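Local atomic coordinates of endo-beta-mannanase (Opitutaceae bacterium TAV5, PDB entry 7BOB), a protein that probably cleaves beta-1,4-mannosidic linkages as a homotrimeric exo-beta-1,4-mannosidase of glycoside hydrolase family 5, active in the termite hindgut. Residues V20-W25 with W317-I322; T56-V61 with G313-C318; L93-S98 with T146-I151. All blocks are in the same frame, centred on the assembly; numbering follows the deposited sequence.

How the contacts relate
From the N terminus the chain enters a parallel (beta/alpha)8 barrel. Strand 20-23 comes first and starts contact 1. Strand 56-62 starts contact 2, and strand 94-101 starts contact 3. Contact 3 closes first, the shortest of the three closures, taking in helix 124-141. Much later contact 2 closes on strand 311-316 and contact 1 on the loop just after it, sharing Trp317 and Cys318. Contact 3 lies within both larger loops. Contacts 1 and 2 touch through Asn23 and Arg58. Contacts 2 and 3 touch where strands 56-62 and 94-101 pair. Contacts 1 and 2 tie strands 20-23 and 56-62 to the last strand and its loop; contact 3 joins the third strand to the start of the fourth.

Contact 1: residues V20-W25 with W317-I322; sequences VGANYW and WCFKDI
This contact joins the first strand of the (beta/alpha)8 barrel, 20-23, to the loop that follows its last strand, 311-316. Asn23 and Trp317 carry the inner side. Their side chains cross at about a right angle, with the amide and indole planes 35° apart. Asn23 CB lies 3.3 Å from Trp317 CE3, and the amide carbon follows close behind. Asn23 CG is anti to its own carbonyl carbon, which sets the amide along the six-membered part of the indole. The amide is gripped from both ends: OD1 accepts from Arg58 NH1, and ND2 bonds to the carbonyl oxygens of Trp316 and Gln280. Trp317 also touches Glu281, which sits on strand 277-282 where family 5 enzymes usually carry the nucleophile. A cis peptide joins Trp317 to Cys318. A non-proline cis bond after a tryptophan here is familiar in this clan, where the indole lines the sugar site. The fold-back sets Cys318 CB 3.3 Å above one face of the Trp317 ring.

The outer side is apolar. Phe319 CB meets Ala22 CB at 3.7 Å and reaches the edge of the Tyr24 ring at CD1, 4.0 Å away. Tyr24 and Phe319 cross obliquely between this loop and helix 39-51, where Tyr24 OH bonds to Asp45. Farther on, Ile322 CD1 packs on Trp25 CB at 4.1 Å.

The backbones are linked directly and through water. Phe319 N donates to Asn23 O at 3.0 Å, nearly along the C=O axis, although the N-H...O angle is only 133°. One water donates to Trp25 O at 2.7 Å and accepts from Lys320 N at 2.9 Å.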
loop_
_atom_site.group_PDB
_atom_site.type_symbol
_atom_site.label_atom_id
_atom_site.label_comp_id
_atom_site.label_asym_id
_atom_site.label_seq_id
_atom_site.Cartn_x
_atom_site.Cartn_y
_atom_site.Cartn_z
ATOM N N VAL A 20 -19.751 10.949 -36.347
ATOM C CA VAL A 20 -20.090 9.546 -36.122
ATOM C C VAL A 20 -19.133 8.708 -36.960
ATOM O O VAL A 20 -18.786 9.085 -38.086
ATOM C CB VAL A 20 -21.570 9.219 -36.443
ATOM C CG1 VAL A 20 -22.531 10.021 -35.551
ATOM C CG2 VAL A 20 -21.909 9.471 -37.907
ATOM N N GLY A 21 -18.697 7.582 -36.408
ATOM C CA GLY A 21 -17.701 6.763 -37.090
ATOM C C GLY A 21 -16.993 5.858 -36.093
ATOM O O GLY A 21 -17.557 5.500 -35.056
ATOM N N ALA A 22 -15.744 5.517 -36.430
ATOM C CA ALA A 22 -14.992 4.485 -35.728
ATOM C C ALA A 22 -13.546 4.908 -35.546
ATOM O O ALA A 22 -12.962 5.592 -36.395
ATOM C CB ALA A 22 -14.991 3.140 -36.474
ATOM N N ASN A 23 -12.968 4.475 -34.428
ATOM C CA ASN A 23 -11.520 4.423 -34.306
ATOM C C ASN A 23 -10.990 3.315 -35.212
ATOM O O ASN A 23 -11.624 2.262 -35.351
ATOM C CB ASN A 23 -11.126 4.172 -32.848
ATOM C CG ASN A 23 -11.605 5.276 -31.918
ATOM O OD1 ASN A 23 -10.870 6.226 -31.630
ATOM N ND2 ASN A 23 -12.850 5.156 -31.436
ATOM N N TYR A 24 -9.808 3.532 -35.815
ATOM C CA TYR A 24 -9.374 2.667 -36.912
ATOM C C TYR A 24 -7.953 2.158 -36.782
ATOM O O TYR A 24 -7.018 2.948 -36.613
ATOM C CB TYR A 24 -9.472 3.372 -38.267
ATOM C CG TYR A 24 -9.046 2.466 -39.392
ATOM C CD1 TYR A 24 -9.832 1.384 -39.780
ATOM C CD2 TYR A 24 -7.852 2.675 -40.059
ATOM C CE1 TYR A 24 -9.451 0.551 -40.806
ATOM C CE2 TYR A 24 -7.458 1.850 -41.089
ATOM C CZ TYR A 24 -8.255 0.791 -41.460
ATOM O OH TYR A 24 -7.830 -0.014 -42.495
ATOM N N TRP A 25 -7.799 0.839 -36.947
ATOM C CA TRP A 25 -6.567 0.153 -37.354
ATOM C C TRP A 25 -6.974 -0.891 -38.388
ATOM O O TRP A 25 -8.036 -1.504 -38.253
ATOM C CB TRP A 25 -5.833 -0.560 -36.208
ATOM C CG TRP A 25 -5.197 0.303 -35.176
ATOM C CD1 TRP A 25 -5.593 0.439 -33.874
ATOM C CD2 TRP A 25 -4.023 1.108 -35.323
ATOM N NE1 TRP A 25 -4.757 1.300 -33.210
ATOM C CE2 TRP A 25 -3.781 1.724 -34.073
ATOM C CE3 TRP A 25 -3.162 1.380 -36.389
ATOM C CZ2 TRP A 25 -2.714 2.591 -33.858
ATOM C CZ3 TRP A 25 -2.085 2.245 -36.170
ATOM C CH2 TRP A 25 -1.874 2.837 -34.916
ATOM N N TRP A 317 -15.235 1.836 -30.882
ATOM C CA TRP A 317 -13.961 1.118 -30.787
ATOM C C TRP A 317 -14.207 -0.370 -31.001
ATOM O O TRP A 317 -14.912 -0.991 -30.209
ATOM C CB TRP A 317 -13.260 1.314 -29.423
ATOM C CG TRP A 317 -11.876 0.752 -29.555
ATOM C CD1 TRP A 317 -11.521 -0.574 -29.589
ATOM C CD2 TRP A 317 -10.679 1.495 -29.814
ATOM N NE1 TRP A 317 -10.165 -0.696 -29.836
ATOM C CE2 TRP A 317 -9.626 0.557 -29.973
ATOM C CE3 TRP A 317 -10.386 2.860 -29.895
ATOM C CZ2 TRP A 317 -8.310 0.944 -30.235
ATOM C CZ3 TRP A 317 -9.064 3.246 -30.164
ATOM C CH2 TRP A 317 -8.054 2.291 -30.332
ATOM N N CYS A 318 -13.599 -0.961 -32.029
ATOM C CA CYS A 318 -12.902 -0.271 -33.110
ATOM C C CYS A 318 -13.486 -0.839 -34.431
ATOM O O CYS A 318 -14.384 -1.699 -34.403
ATOM C CB CYS A 318 -11.382 -0.482 -33.002
ATOM S SG CYS A 318 -10.940 -2.226 -33.164
ATOM N N PHE A 319 -13.002 -0.375 -35.586
ATOM C CA PHE A 319 -13.753 -0.622 -36.814
ATOM C C PHE A 319 -13.757 -2.100 -37.188
ATOM O O PHE A 319 -14.815 -2.665 -37.482
ATOM C CB PHE A 319 -13.202 0.212 -37.964
ATOM C CG PHE A 319 -14.049 0.136 -39.220
ATOM C CD1 PHE A 319 -15.421 0.398 -39.171
ATOM C CD2 PHE A 319 -13.486 -0.222 -40.432
ATOM C CE1 PHE A 319 -16.216 0.316 -40.328
ATOM C CE2 PHE A 319 -14.254 -0.300 -41.599
ATOM C CZ PHE A 319 -15.631 -0.031 -41.547
ATOM N N LYS A 320 -12.587 -2.739 -37.187
ATOM C CA LYS A 320 -12.404 -4.103 -37.670
ATOM C C LYS A 320 -11.960 -5.014 -36.537
ATOM O O LYS A 320 -11.323 -4.566 -35.577
ATOM C CB LYS A 320 -11.330 -4.177 -38.769
ATOM C CG LYS A 320 -11.722 -3.518 -40.106
ATOM C CD LYS A 320 -12.835 -4.285 -40.796
ATOM C CE LYS A 320 -12.293 -5.379 -41.703
ATOM N NZ LYS A 320 -11.928 -4.853 -43.043
ATOM N N ASP A 321 -12.275 -6.302 -36.668
ATOM C CA ASP A 321 -11.523 -7.301 -35.924
ATOM C C ASP A 321 -10.063 -7.258 -36.388
ATOM O O ASP A 321 -9.766 -6.940 -37.548
ATOM C CB ASP A 321 -12.110 -8.702 -36.128
ATOM C CG ASP A 321 -13.511 -8.869 -35.506
ATOM O OD1 ASP A 321 -13.859 -8.156 -34.537
ATOM O OD2 ASP A 321 -14.275 -9.719 -36.016
ATOM N N ILE A 322 -9.144 -7.551 -35.475
ATOM C CA ILE A 322 -7.714 -7.431 -35.762
ATOM C C ILE A 322 -7.053 -8.762 -35.429
ATOM O O ILE A 322 -6.689 -8.994 -34.270
ATOM C CB ILE A 322 -7.096 -6.277 -34.961
ATOM C CG1 ILE A 322 -7.790 -4.958 -35.318
ATOM C CG2 ILE A 322 -5.553 -6.220 -35.144
ATOM C CD1 ILE A 322 -7.445 -3.828 -34.386
HETATM O O HOH W 1 -10.083 -1.382 -36.513
#

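Contact 2: residues T56-V61 with G313-C318; sequences TVRFFV and GYLWWC
Strands 56-62 and 311-316 of the (beta/alpha)8 barrel are not neighbours, because strand 20-23 runs between them. They meet by side chains directed into the barrel, with the CA atoms of Arg58 and Leu315 7.7 Å apart. Leu315 fills the lower layer with both branches. Its CD2 presses on Thr56 OG1 at 3.3 Å, and the two side chains cross at about a right angle. Its CD1 rests on Arg58 CB at 4.0 Å.

One layer up, Phe60 meets Trp317. The tip of the phenyl, CZ, comes within 3.5 Å of Trp317 CZ3. The rings are oblique, their planes 41° apart and the centroid of the phenyl 5.7 Å from that of the indole six-membered ring. Phe60 CG is anti to its carbonyl carbon (chi1 -48°), so the ring swings back over Arg58. Its CE1 sits 3.5 Å above the centre of the Arg58 guanidinium, while Arg58 CZ lies in the plane of the phenyl at its edge. The guanidinium thus has a ring edge over one face. Its NH1 also lies near the plane of the Trp317 ring, at the edge.

The next shell fixes this group. Arg58 is extended from CG to NE and carries its charge among polar partners: NH2 reaches Asp152 and Asn155, and NH1 reaches Glu281. Its charge would probably stabilise the anionic forms of the two acids. Phe60 also meets the ring of Trp25, at the CD2 side of the phenyl. Such an arginine on the second strand, close to the strand 4 and strand 7 ends, is familiar in family 5 active sites. At the bottom, Thr56 OG1 makes a weak hydrogen bond to Val20 O.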
loop_
_atom_site.group_PDB
_atom_site.type_symbol
_atom_site.label_atom_id
_atom_site.label_comp_id
_atom_site.label_asym_id
_atom_site.label_seq_id
_atom_site.Cartn_x
_atom_site.Cartn_y
_atom_site.Cartn_z
ATOM N N THR A 56 -16.671 10.668 -39.870
ATOM C CA THR A 56 -15.394 10.905 -39.208
ATOM C C THR A 56 -14.652 9.584 -39.005
ATOM O O THR A 56 -15.248 8.507 -38.942
ATOM C CB THR A 56 -15.571 11.587 -37.847
ATOM O OG1 THR A 56 -16.538 10.856 -37.093
ATOM C CG2 THR A 56 -16.068 13.021 -37.993
ATOM N N VAL A 57 -13.327 9.674 -38.908
ATOM C CA VAL A 57 -12.515 8.508 -38.594
ATOM C C VAL A 57 -11.386 8.987 -37.700
ATOM O O VAL A 57 -10.684 9.948 -38.041
ATOM C CB VAL A 57 -11.977 7.787 -39.849
ATOM C CG1 VAL A 57 -11.151 8.728 -40.768
ATOM C CG2 VAL A 57 -11.176 6.514 -39.454
ATOM N N ARG A 58 -11.256 8.365 -36.524
ATOM C CA ARG A 58 -10.149 8.638 -35.619
ATOM C C ARG A 58 -9.024 7.649 -35.898
ATOM O O ARG A 58 -9.252 6.434 -35.952
ATOM C CB ARG A 58 -10.590 8.531 -34.160
ATOM C CG ARG A 58 -9.466 8.781 -33.159
ATOM C CD ARG A 58 -10.024 9.044 -31.783
ATOM N NE ARG A 58 -9.007 9.314 -30.769
ATOM C CZ ARG A 58 -8.799 8.558 -29.678
ATOM N NH1 ARG A 58 -9.501 7.445 -29.466
ATOM N NH2 ARG A 58 -7.882 8.914 -28.795
ATOM N N PHE A 59 -7.818 8.166 -36.088
ATOM C CA PHE A 59 -6.679 7.295 -36.300
ATOM C C PHE A 59 -5.463 7.886 -35.595
ATOM O O PHE A 59 -5.466 9.041 -35.157
ATOM C CB PHE A 59 -6.443 7.050 -37.799
ATOM C CG PHE A 59 -6.020 8.269 -38.572
ATOM C CD1 PHE A 59 -6.897 8.885 -39.454
ATOM C CD2 PHE A 59 -4.731 8.771 -38.470
ATOM C CE1 PHE A 59 -6.515 9.989 -40.188
ATOM C CE2 PHE A 59 -4.339 9.891 -39.214
ATOM C CZ PHE A 59 -5.234 10.498 -40.059
ATOM N N PHE A 60 -4.406 7.091 -35.498
ATOM C CA PHE A 60 -3.347 7.362 -34.540
ATOM C C PHE A 60 -2.009 7.506 -35.242
ATOM O O PHE A 60 -1.565 6.596 -35.954
ATOM C CB PHE A 60 -3.334 6.254 -33.492
ATOM C CG PHE A 60 -4.689 5.982 -32.960
ATOM C CD1 PHE A 60 -5.255 6.832 -32.027
ATOM C CD2 PHE A 60 -5.457 4.946 -33.475
ATOM C CE1 PHE A 60 -6.552 6.608 -31.545
ATOM C CE2 PHE A 60 -6.735 4.723 -33.017
ATOM C CZ PHE A 60 -7.288 5.560 -32.055
ATOM N N VAL A 61 -1.380 8.660 -35.044
ATOM C CA VAL A 61 -0.046 8.927 -35.568
ATOM C C VAL A 61 0.934 8.352 -34.552
ATOM O O VAL A 61 1.243 8.988 -33.540
ATOM C CB VAL A 61 0.148 10.435 -35.808
ATOM C CG1 VAL A 61 1.503 10.733 -36.425
ATOM C CG2 VAL A 61 -0.971 10.967 -36.720
ATOM N N GLY A 313 -20.944 13.695 -30.261
ATOM C CA GLY A 313 -20.426 12.829 -31.305
ATOM C C GLY A 313 -20.080 11.461 -30.755
ATOM O O GLY A 313 -19.963 11.299 -29.535
ATOM N N TYR A 314 -19.940 10.465 -31.631
ATOM C CA TYR A 314 -19.924 9.060 -31.222
ATOM C C TYR A 314 -18.987 8.294 -32.138
ATOM O O TYR A 314 -19.241 8.202 -33.344
ATOM C CB TYR A 314 -21.336 8.441 -31.261
ATOM C CG TYR A 314 -22.375 9.321 -30.610
ATOM C CD1 TYR A 314 -22.775 9.122 -29.280
ATOM C CD2 TYR A 314 -22.951 10.368 -31.323
ATOM C CE1 TYR A 314 -23.714 9.950 -28.694
ATOM C CE2 TYR A 314 -23.870 11.195 -30.751
ATOM C CZ TYR A 314 -24.256 10.992 -29.440
ATOM O OH TYR A 314 -25.192 11.848 -28.912
ATOM N N LEU A 315 -17.923 7.737 -31.567
ATOM C CA LEU A 315 -16.925 6.981 -32.316
ATOM C C LEU A 315 -16.744 5.617 -31.667
ATOM O O LEU A 315 -16.352 5.526 -30.498
ATOM C CB LEU A 315 -15.584 7.725 -32.378
ATOM C CG LEU A 315 -15.624 9.134 -32.975
ATOM C CD1 LEU A 315 -14.242 9.753 -32.942
ATOM C CD2 LEU A 315 -16.157 9.075 -34.395
ATOM N N TRP A 316 -17.024 4.571 -32.427
ATOM C CA TRP A 316 -16.950 3.213 -31.927
ATOM C C TRP A 316 -15.499 2.730 -31.843
ATOM O O TRP A 316 -14.637 3.148 -32.622
ATOM C CB TRP A 316 -17.773 2.316 -32.842
ATOM C CG TRP A 316 -17.543 0.870 -32.672
ATOM C CD1 TRP A 316 -16.603 0.105 -33.301
ATOM C CD2 TRP A 316 -18.291 -0.012 -31.839
ATOM N NE1 TRP A 316 -16.724 -1.202 -32.911
ATOM C CE2 TRP A 316 -17.752 -1.300 -32.006
ATOM C CE3 TRP A 316 -19.378 0.162 -30.977
ATOM C CZ2 TRP A 316 -18.244 -2.412 -31.319
ATOM C CZ3 TRP A 316 -19.873 -0.944 -30.302
ATOM C CH2 TRP A 316 -19.312 -2.215 -30.486
ATOM N N TRP A 317 -15.235 1.836 -30.882
ATOM C CA TRP A 317 -13.961 1.118 -30.787
ATOM C C TRP A 317 -14.207 -0.370 -31.001
ATOM O O TRP A 317 -14.912 -0.991 -30.209
ATOM C CB TRP A 317 -13.260 1.314 -29.423
ATOM C CG TRP A 317 -11.876 0.752 -29.555
ATOM C CD1 TRP A 317 -11.521 -0.574 -29.589
ATOM C CD2 TRP A 317 -10.679 1.495 -29.814
ATOM N NE1 TRP A 317 -10.165 -0.696 -29.836
ATOM C CE2 TRP A 317 -9.626 0.557 -29.973
ATOM C CE3 TRP A 317 -10.386 2.860 -29.895
ATOM C CZ2 TRP A 317 -8.310 0.944 -30.235
ATOM C CZ3 TRP A 317 -9.064 3.246 -30.164
ATOM C CH2 TRP A 317 -8.054 2.291 -30.332
ATOM N N CYS A 318 -13.599 -0.961 -32.029
ATOM C CA CYS A 318 -12.902 -0.271 -33.110
ATOM C C CYS A 318 -13.486 -0.839 -34.431
ATOM O O CYS A 318 -14.384 -1.699 -34.403
ATOM C CB CYS A 318 -11.382 -0.482 -33.002
ATOM S SG CYS A 318 -10.940 -2.226 -33.164
#

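Contact 3: residues L93-S98 with T146-I151; sequences LRPQPS and THLCGI
The third strand of the barrel, 94-101, is bordered here by the loop that leads from helix 124-141 into strand 151-154. The pairing begins before that strand is regular. Cys149 N donates to Pro95 O at 3.0 Å with an almost straight N-H (170°), but it comes from above the carbonyl plane. Pro95 has no N-H to give back. Its CD instead faces His147 O at 3.3 Å, and Arg94 CA makes a CA-H...O contact with the same oxygen.

Two side chains clamp the loop. Arg94 bends at chi3 (72°), which turns its guanidinium edge to the backbone. Arg94 NE donates to Leu148 O at 2.9 Å and Arg94 NH2 to the same oxygen at 3.2 Å, though that oxygen is less surely placed. On the barrel side, Gln96 is extended beyond CG. Gln96 NE2 donates to Cys149 O at 3.1 Å, nearly along the C=O axis. Gln96 OE1 accepts from Gln280 NE2, which fixes which way the amide is turned.

Outside, Leu148 CD2 lies on the Pro95 ring at CG, 3.7 Å away, crossing it at about a right angle. Gly150 takes a positive phi (76°) as the loop turns into Ile151. This closes the right-handed beta-alpha-beta crossover from strand 94-101 through helix 124-141 to strand 151-154, the repeated element of the (beta/alpha)8 barrel.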
loop_
_atom_site.group_PDB
_atom_site.type_symbol
_atom_site.label_atom_id
_atom_site.label_comp_id
_atom_site.label_asym_id
_atom_site.label_seq_id
_atom_site.Cartn_x
_atom_site.Cartn_y
_atom_site.Cartn_z
ATOM N N LEU A 93 -15.030 11.532 -45.150
ATOM C CA LEU A 93 -14.651 11.222 -43.778
ATOM C C LEU A 93 -13.697 12.306 -43.296
ATOM O O LEU A 93 -12.659 12.549 -43.929
ATOM C CB LEU A 93 -14.005 9.839 -43.698
ATOM C CG LEU A 93 -14.884 8.707 -44.231
ATOM C CD1 LEU A 93 -14.061 7.440 -44.362
ATOM C CD2 LEU A 93 -16.102 8.487 -43.331
ATOM N N ARG A 94 -14.064 12.978 -42.200
ATOM C CA ARG A 94 -13.206 13.955 -41.536
ATOM C C ARG A 94 -12.239 13.221 -40.611
ATOM O O ARG A 94 -12.662 12.581 -39.640
ATOM C CB ARG A 94 -14.031 14.988 -40.752
ATOM C CG ARG A 94 -15.172 15.623 -41.562
ATOM C CD ARG A 94 -15.858 16.792 -40.834
ATOM N NE ARG A 94 -15.000 17.975 -40.784
ATOM C CZ ARG A 94 -15.295 19.154 -41.335
ATOM N NH1 ARG A 94 -16.446 19.333 -41.991
ATOM N NH2 ARG A 94 -14.423 20.160 -41.225
ATOM N N PRO A 95 -10.939 13.273 -40.888
ATOM C CA PRO A 95 -9.980 12.567 -40.029
ATOM C C PRO A 95 -9.855 13.243 -38.672
ATOM O O PRO A 95 -9.859 14.469 -38.559
ATOM C CB PRO A 95 -8.668 12.650 -40.817
ATOM C CG PRO A 95 -8.843 13.843 -41.726
ATOM C CD PRO A 95 -10.301 13.908 -42.057
ATOM N N GLN A 96 -9.741 12.433 -37.627
ATOM C CA GLN A 96 -9.430 12.957 -36.301
ATOM C C GLN A 96 -8.100 12.335 -35.919
ATOM O O GLN A 96 -8.059 11.230 -35.362
ATOM C CB GLN A 96 -10.526 12.655 -35.277
ATOM C CG GLN A 96 -10.264 13.330 -33.940
ATOM C CD GLN A 96 -11.378 13.082 -32.923
ATOM O OE1 GLN A 96 -11.261 12.222 -32.055
ATOM N NE2 GLN A 96 -12.472 13.829 -33.048
ATOM N N PRO A 97 -6.986 12.986 -36.249
ATOM C CA PRO A 97 -5.675 12.368 -36.028
ATOM C C PRO A 97 -5.236 12.561 -34.592
ATOM O O PRO A 97 -5.416 13.633 -34.010
ATOM C CB PRO A 97 -4.757 13.125 -37.005
ATOM C CG PRO A 97 -5.355 14.496 -37.059
ATOM C CD PRO A 97 -6.873 14.318 -36.875
ATOM N N SER A 98 -4.656 11.511 -34.019
ATOM C CA SER A 98 -4.235 11.509 -32.620
ATOM C C SER A 98 -2.718 11.439 -32.589
ATOM O O SER A 98 -2.137 10.501 -33.146
ATOM C CB SER A 98 -4.865 10.335 -31.869
ATOM O OG SER A 98 -4.576 10.370 -30.480
ATOM N N THR A 146 -9.288 22.502 -42.867
ATOM C CA THR A 146 -10.730 22.676 -42.850
ATOM C C THR A 146 -11.482 21.368 -43.014
ATOM O O THR A 146 -12.707 21.368 -42.939
ATOM C CB THR A 146 -11.179 23.635 -43.963
ATOM O OG1 THR A 146 -10.845 23.049 -45.227
ATOM C CG2 THR A 146 -10.475 24.986 -43.835
ATOM N N HIS A 147 -10.798 20.256 -43.258
ATOM C CA HIS A 147 -11.496 18.983 -43.373
ATOM C C HIS A 147 -11.234 18.066 -42.186
ATOM O O HIS A 147 -11.616 16.892 -42.217
ATOM C CB HIS A 147 -11.120 18.309 -44.686
ATOM C CG HIS A 147 -11.286 19.214 -45.867
ATOM N ND1 HIS A 147 -12.502 19.781 -46.203
ATOM C CD2 HIS A 147 -10.384 19.707 -46.747
ATOM C CE1 HIS A 147 -12.346 20.555 -47.262
ATOM N NE2 HIS A 147 -11.071 20.522 -47.618
ATOM N N LEU A 148 -10.601 18.577 -41.140
ATOM C CA LEU A 148 -10.372 17.782 -39.947
ATOM C C LEU A 148 -11.631 17.737 -39.092
ATOM O O LEU A 148 -12.569 18.513 -39.277
ATOM C CB LEU A 148 -9.218 18.360 -39.133
ATOM C CG LEU A 148 -7.896 18.386 -39.885
ATOM C CD1 LEU A 148 -6.808 18.952 -38.997
ATOM C CD2 LEU A 148 -7.567 16.987 -40.353
ATOM N N CYS A 149 -11.653 16.786 -38.167
ATOM C CA CYS A 149 -12.627 16.802 -37.087
ATOM C C CYS A 149 -11.873 17.043 -35.793
ATOM O O CYS A 149 -11.881 16.184 -34.902
ATOM C CB CYS A 149 -13.422 15.498 -37.041
ATOM S SG CYS A 149 -14.763 15.446 -35.784
ATOM N N GLY A 150 -11.179 18.174 -35.692
ATOM C CA GLY A 150 -10.328 18.440 -34.550
ATOM C C GLY A 150 -9.019 17.667 -34.610
ATOM O O GLY A 150 -8.858 16.702 -35.352
ATOM N N ILE A 151 -8.058 18.115 -33.811
ATOM C CA ILE A 151 -6.797 17.405 -33.628
ATOM C C ILE A 151 -6.786 16.801 -32.226
ATOM O O ILE A 151 -6.931 17.520 -31.231
ATOM C CB ILE A 151 -5.587 18.323 -33.853
ATOM C CG1 ILE A 151 -5.581 18.819 -35.316
ATOM C CG2 ILE A 151 -4.282 17.594 -33.468
ATOM C CD1 ILE A 151 -4.671 20.001 -35.559
#